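Local structure of MutT/nudix family protein (Enterococcus faecalis, 2FML) at residues 194-208 with 218-230. The protein is of unknown function but belongs to the Nudix family and probably binds DNA through an NrtR-like winged helix that follows its Nudix domain. Sequence-based numbering, arbitrary orientation.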
loop_
_atom_site.group_PDB
_atom_site.type_symbol
_atom_site.label_atom_id
_atom_site.label_comp_id
_atom_site.label_asym_id
_atom_site.label_seq_id
_atom_site.Cartn_x
_atom_site.Cartn_y
_atom_site.Cartn_z
ATOM N N PHE A 194 7.596 4.554 10.429
ATOM C CA PHE A 194 7.604 4.618 11.883
ATOM C C PHE A 194 6.171 4.613 12.439
ATOM O O PHE A 194 5.864 3.878 13.397
ATOM C CB PHE A 194 8.411 5.847 12.376
ATOM C CG PHE A 194 8.672 5.833 13.841
ATOM C CD1 PHE A 194 9.802 5.236 14.339
ATOM C CD2 PHE A 194 7.738 6.372 14.741
ATOM C CE1 PHE A 194 10.018 5.195 15.740
ATOM C CE2 PHE A 194 7.927 6.308 16.142
ATOM C CZ PHE A 194 9.089 5.726 16.627
ATOM N N ASN A 195 5.316 5.454 11.849
ATOM C CA ASN A 195 3.903 5.579 12.244
ATOM C C ASN A 195 3.112 4.276 11.932
ATOM O O ASN A 195 2.178 3.930 12.653
ATOM C CB ASN A 195 3.290 6.807 11.533
ATOM C CG ASN A 195 3.729 8.100 12.175
ATOM O OD1 ASN A 195 4.099 8.090 13.349
ATOM N ND2 ASN A 195 3.703 9.211 11.441
ATOM N N ARG A 196 3.504 3.561 10.870
ATOM C CA ARG A 196 2.835 2.315 10.503
ATOM C C ARG A 196 3.031 1.263 11.585
ATOM O O ARG A 196 2.095 0.535 11.914
ATOM C CB ARG A 196 3.311 1.779 9.127
ATOM C CG ARG A 196 2.754 0.359 8.752
ATOM C CD ARG A 196 1.288 0.445 8.309
ATOM N NE ARG A 196 1.051 1.707 7.560
ATOM C CZ ARG A 196 1.047 1.849 6.248
ATOM N NH1 ARG A 196 1.249 0.790 5.457
ATOM N NH2 ARG A 196 0.816 3.057 5.726
ATOM N N VAL A 197 4.243 1.182 12.119
ATOM C CA VAL A 197 4.560 0.286 13.249
ATOM C C VAL A 197 3.762 0.637 14.560
ATOM O O VAL A 197 3.080 -0.233 15.137
ATOM C CB VAL A 197 6.102 0.244 13.532
ATOM C CG1 VAL A 197 6.410 -0.625 14.775
ATOM C CG2 VAL A 197 6.902 -0.204 12.281
ATOM N N VAL A 198 3.852 1.897 15.015
ATOM C CA VAL A 198 2.966 2.449 16.064
ATOM C C VAL A 198 1.475 2.112 15.869
ATOM O O VAL A 198 0.822 1.696 16.830
ATOM C CB VAL A 198 3.089 3.988 16.185
ATOM C CG1 VAL A 198 2.124 4.477 17.242
ATOM C CG2 VAL A 198 4.539 4.409 16.507
ATOM N N ASP A 199 0.955 2.284 14.633
ATOM C CA ASP A 199 -0.451 1.937 14.283
ATOM C C ASP A 199 -0.819 0.462 14.291
ATOM O O ASP A 199 -2.007 0.122 14.424
ATOM C CB ASP A 199 -0.866 2.478 12.901
ATOM C CG ASP A 199 -0.900 3.998 12.847
ATOM O OD1 ASP A 199 -0.843 4.622 13.936
ATOM O OD2 ASP A 199 -0.957 4.570 11.722
ATOM N N LYS A 200 0.169 -0.410 14.135
ATOM C CA LYS A 200 -0.106 -1.816 13.858
ATOM C C LYS A 200 0.255 -2.696 15.037
ATOM O O LYS A 200 -0.432 -3.699 15.281
ATOM C CB LYS A 200 0.622 -2.269 12.571
ATOM C CG LYS A 200 -0.248 -3.012 11.607
ATOM C CD LYS A 200 -0.022 -2.523 10.189
ATOM C CE LYS A 200 -1.325 -2.632 9.388
ATOM N NZ LYS A 200 -1.379 -1.710 8.196
HETATM N N MSE A 201 1.298 -2.299 15.786
HETATM C CA MSE A 201 1.928 -3.194 16.765
HETATM C C MSE A 201 1.026 -3.710 17.893
HETATM O O MSE A 201 1.257 -4.801 18.397
HETATM C CB MSE A 201 3.219 -2.594 17.324
HETATM C CG MSE A 201 3.025 -1.338 18.121
HETATM SE SE MSE A 201 4.748 -0.530 18.589
HETATM C CE MSE A 201 4.112 0.517 20.237
ATOM N N GLU A 202 -0.010 -2.944 18.240
ATOM C CA GLU A 202 -0.918 -3.287 19.351
ATOM C C GLU A 202 -1.814 -4.492 19.035
ATOM O O GLU A 202 -2.187 -5.240 19.945
ATOM C CB GLU A 202 -1.783 -2.086 19.778
ATOM C CG GLU A 202 -2.224 -2.142 21.261
ATOM C CD GLU A 202 -3.477 -1.302 21.631
ATOM O OE1 GLU A 202 -4.292 -1.771 22.480
ATOM O OE2 GLU A 202 -3.653 -0.183 21.094
ATOM N N HIS A 203 -2.130 -4.684 17.751
ATOM C CA HIS A 203 -3.069 -5.714 17.282
ATOM C C HIS A 203 -2.453 -6.604 16.186
ATOM O O HIS A 203 -3.066 -7.618 15.743
ATOM C CB HIS A 203 -4.341 -5.050 16.733
ATOM C CG HIS A 203 -4.891 -3.969 17.617
ATOM N ND1 HIS A 203 -4.791 -2.624 17.302
ATOM C CD2 HIS A 203 -5.545 -4.037 18.808
ATOM C CE1 HIS A 203 -5.360 -1.911 18.264
ATOM N NE2 HIS A 203 -5.825 -2.745 19.187
ATOM N N GLU A 204 -1.260 -6.215 15.739
ATOM C CA GLU A 204 -0.463 -7.060 14.865
ATOM C C GLU A 204 1.019 -6.773 15.138
ATOM O O GLU A 204 1.614 -5.887 14.524
ATOM C CB GLU A 204 -0.854 -6.845 13.403
ATOM C CG GLU A 204 -0.044 -7.620 12.408
ATOM C CD GLU A 204 -0.245 -7.065 10.989
ATOM O OE1 GLU A 204 -1.383 -7.104 10.480
ATOM O OE2 GLU A 204 0.735 -6.548 10.405
ATOM N N PRO A 205 1.593 -7.484 16.135
ATOM C CA PRO A 205 2.949 -7.150 16.613
ATOM C C PRO A 205 4.102 -7.749 15.788
ATOM O O PRO A 205 5.083 -8.243 16.369
ATOM C CB PRO A 205 2.945 -7.679 18.073
ATOM C CG PRO A 205 1.615 -8.363 18.286
ATOM C CD PRO A 205 0.998 -8.573 16.948
ATOM N N GLN A 206 4.007 -7.667 14.458
ATOM C CA GLN A 206 5.086 -8.165 13.603
ATOM C C GLN A 206 6.435 -7.570 14.010
ATOM O O GLN A 206 7.445 -8.265 13.995
ATOM C CB GLN A 206 4.824 -7.888 12.124
ATOM C CG GLN A 206 4.309 -9.051 11.237
ATOM C CD GLN A 206 4.357 -8.647 9.702
ATOM O OE1 GLN A 206 3.785 -9.322 8.815
ATOM N NE2 GLN A 206 5.041 -7.546 9.420
ATOM N N VAL A 207 6.437 -6.297 14.393
ATOM C CA VAL A 207 7.675 -5.584 14.790
ATOM C C VAL A 207 8.570 -6.319 15.800
ATOM O O VAL A 207 9.806 -6.163 15.765
ATOM C CB VAL A 207 7.407 -4.135 15.309
ATOM C CG1 VAL A 207 6.707 -4.165 16.706
ATOM C CG2 VAL A 207 8.735 -3.314 15.349
ATOM N N LEU A 208 7.952 -7.140 16.664
ATOM C CA LEU A 208 8.707 -7.982 17.631
ATOM C C LEU A 208 9.650 -8.987 16.941
ATOM O O LEU A 208 10.386 -9.702 17.611
ATOM C CB LEU A 208 7.748 -8.712 18.595
ATOM C CG LEU A 208 6.812 -7.809 19.389
ATOM C CD1 LEU A 208 5.965 -8.635 20.285
ATOM C CD2 LEU A 208 7.614 -6.791 20.208
ATOM N N THR A 218 9.280 -8.321 29.115
ATOM C CA THR A 218 10.156 -7.134 29.274
ATOM C C THR A 218 10.835 -6.661 27.963
ATOM O O THR A 218 10.860 -5.456 27.667
ATOM C CB THR A 218 11.202 -7.307 30.419
ATOM O OG1 THR A 218 10.512 -7.582 31.643
ATOM C CG2 THR A 218 12.031 -6.011 30.606
ATOM N N GLU A 219 11.388 -7.584 27.186
ATOM C CA GLU A 219 11.947 -7.192 25.874
ATOM C C GLU A 219 10.861 -6.592 24.959
ATOM O O GLU A 219 11.068 -5.559 24.325
ATOM C CB GLU A 219 12.671 -8.363 25.181
ATOM C CG GLU A 219 13.938 -8.895 25.918
ATOM C CD GLU A 219 14.414 -10.290 25.426
ATOM O OE1 GLU A 219 13.631 -10.998 24.749
ATOM O OE2 GLU A 219 15.580 -10.668 25.693
ATOM N N ALA A 220 9.702 -7.243 24.894
ATOM C CA ALA A 220 8.610 -6.768 24.058
ATOM C C ALA A 220 8.150 -5.403 24.524
ATOM O O ALA A 220 7.922 -4.531 23.709
ATOM C CB ALA A 220 7.436 -7.766 24.067
ATOM N N ARG A 221 7.973 -5.225 25.837
ATOM C CA ARG A 221 7.705 -3.886 26.377
ATOM C C ARG A 221 8.755 -2.823 25.957
ATOM O O ARG A 221 8.374 -1.701 25.615
ATOM C CB ARG A 221 7.528 -3.927 27.889
ATOM C CG ARG A 221 6.203 -4.555 28.319
ATOM C CD ARG A 221 6.253 -5.120 29.773
ATOM N NE ARG A 221 6.485 -4.036 30.709
ATOM C CZ ARG A 221 7.480 -3.983 31.585
ATOM N NH1 ARG A 221 8.336 -4.990 31.704
ATOM N NH2 ARG A 221 7.605 -2.914 32.363
ATOM N N LYS A 222 10.048 -3.178 25.981
ATOM C CA LYS A 222 11.178 -2.255 25.645
ATOM C C LYS A 222 11.184 -1.829 24.179
ATOM O O LYS A 222 11.537 -0.705 23.855
ATOM C CB LYS A 222 12.529 -2.888 26.021
ATOM C CG LYS A 222 12.771 -3.062 27.578
ATOM C CD LYS A 222 14.275 -3.118 27.915
ATOM C CE LYS A 222 14.580 -3.384 29.384
ATOM N NZ LYS A 222 16.079 -3.284 29.617
ATOM N N VAL A 223 10.784 -2.744 23.293
ATOM C CA VAL A 223 10.596 -2.444 21.896
ATOM C C VAL A 223 9.382 -1.517 21.722
ATOM O O VAL A 223 9.504 -0.443 21.142
ATOM C CB VAL A 223 10.456 -3.714 21.063
ATOM C CG1 VAL A 223 9.996 -3.351 19.658
ATOM C CG2 VAL A 223 11.771 -4.463 21.041
ATOM N N PHE A 224 8.230 -1.917 22.242
ATOM C CA PHE A 224 7.068 -1.059 22.255
ATOM C C PHE A 224 7.325 0.358 22.811
ATOM O O PHE A 224 6.820 1.326 22.266
ATOM C CB PHE A 224 5.952 -1.712 23.054
ATOM C CG PHE A 224 5.000 -2.509 22.222
ATOM C CD1 PHE A 224 5.454 -3.604 21.462
ATOM C CD2 PHE A 224 3.633 -2.171 22.195
ATOM C CE1 PHE A 224 4.567 -4.348 20.682
ATOM C CE2 PHE A 224 2.735 -2.914 21.432
ATOM C CZ PHE A 224 3.208 -4.012 20.672
ATOM N N ALA A 225 8.106 0.484 23.882
ATOM C CA ALA A 225 8.368 1.805 24.453
ATOM C C ALA A 225 9.279 2.661 23.532
ATOM O O ALA A 225 9.111 3.884 23.478
ATOM C CB ALA A 225 8.921 1.700 25.880
ATOM N N LYS A 226 10.237 2.029 22.840
ATOM C CA LYS A 226 11.084 2.751 21.851
ATOM C C LYS A 226 10.226 3.379 20.717
ATOM O O LYS A 226 10.508 4.487 20.255
ATOM C CB LYS A 226 12.227 1.888 21.220
ATOM C CG LYS A 226 13.418 1.454 22.136
ATOM C CD LYS A 226 13.625 2.315 23.372
ATOM C CE LYS A 226 14.707 3.376 23.258
ATOM N NZ LYS A 226 15.171 3.876 24.647
ATOM N N PHE A 227 9.190 2.659 20.276
ATOM C CA PHE A 227 8.223 3.226 19.314
ATOM C C PHE A 227 7.249 4.248 19.927
ATOM O O PHE A 227 6.857 5.211 19.252
ATOM C CB PHE A 227 7.493 2.124 18.556
ATOM C CG PHE A 227 8.350 1.456 17.529
ATOM C CD1 PHE A 227 8.607 2.082 16.288
ATOM C CD2 PHE A 227 8.920 0.228 17.792
ATOM C CE1 PHE A 227 9.408 1.490 15.314
ATOM C CE2 PHE A 227 9.688 -0.395 16.836
ATOM C CZ PHE A 227 9.968 0.234 15.593
ATOM N N LEU A 228 6.892 4.041 21.194
ATOM C CA LEU A 228 5.969 4.925 21.919
ATOM C C LEU A 228 6.677 6.168 22.390
ATOM O O LEU A 228 6.078 7.221 22.473
ATOM C CB LEU A 228 5.280 4.172 23.081
ATOM C CG LEU A 228 4.233 3.159 22.563
ATOM C CD1 LEU A 228 3.768 2.146 23.599
ATOM C CD2 LEU A 228 3.034 3.843 21.908
ATOM N N GLY A 229 7.975 6.041 22.663
ATOM C CA GLY A 229 8.803 7.156 23.119
ATOM C C GLY A 229 8.639 7.359 24.607
ATOM O O GLY A 229 8.793 8.456 25.107
ATOM N N VAL A 230 8.315 6.277 25.306
ATOM C CA VAL A 230 8.147 6.270 26.745
ATOM C C VAL A 230 9.187 5.308 27.411
ATOM O O VAL A 230 9.841 4.503 26.755
ATOM C CB VAL A 230 6.692 5.839 27.142
ATOM C CG1 VAL A 230 5.637 6.733 26.498
ATOM C CG2 VAL A 230 6.449 4.382 26.784
#
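Met201, a selenomethionine, lies against the face of the Phe224 ring, and its chain can be followed atom by atom. Met201 CB sits 3.6 Å from Phe224 CZ. The first torsion sets CG between the backbone N and the carbonyl carbon, and from there the extended chain runs across the ring: CG rests over the face toward the rim, and Met201 SE stands 4.0 Å above the Phe224 centroid, only 6° off the normal, a Met-aromatic contact. SE also touches Phe227 CB, while Met201 CE ends 3.4 Å from Phe224 CD2 and 3.5 Å from Leu228 CG. Leu208 CD2 meets the same Phe224 ring at its edge, in plane, and also packs on Ala220.

Phe227 is the second aromatic ring of helix 217-228 in the contact. Val197 CG1 lies 3.6 Å from the Phe227 centroid, 7° off the normal, a centred CH-pi contact; Val207 CG2 reaches Phe227 CE2 at 3.4 Å. The Phe194 ring meets it obliquely, planes at 41°.

No hydrogen bond crosses between 194-208 and 218-230; the side chains meet through apolar, CH-pi and Met-aromatic contacts. Around them, Phe131 of strand 123-131 backs Val197 and Val207, and Phe240 of helix 237-244 meets Phe224 edge-to-face. The arrangement is an aromatic-lined junction joining helix 186-200 and the following loop and 3-10 segment to helix 217-228, probably part of an NrtR-like winged helix, beside the Nudix sheet.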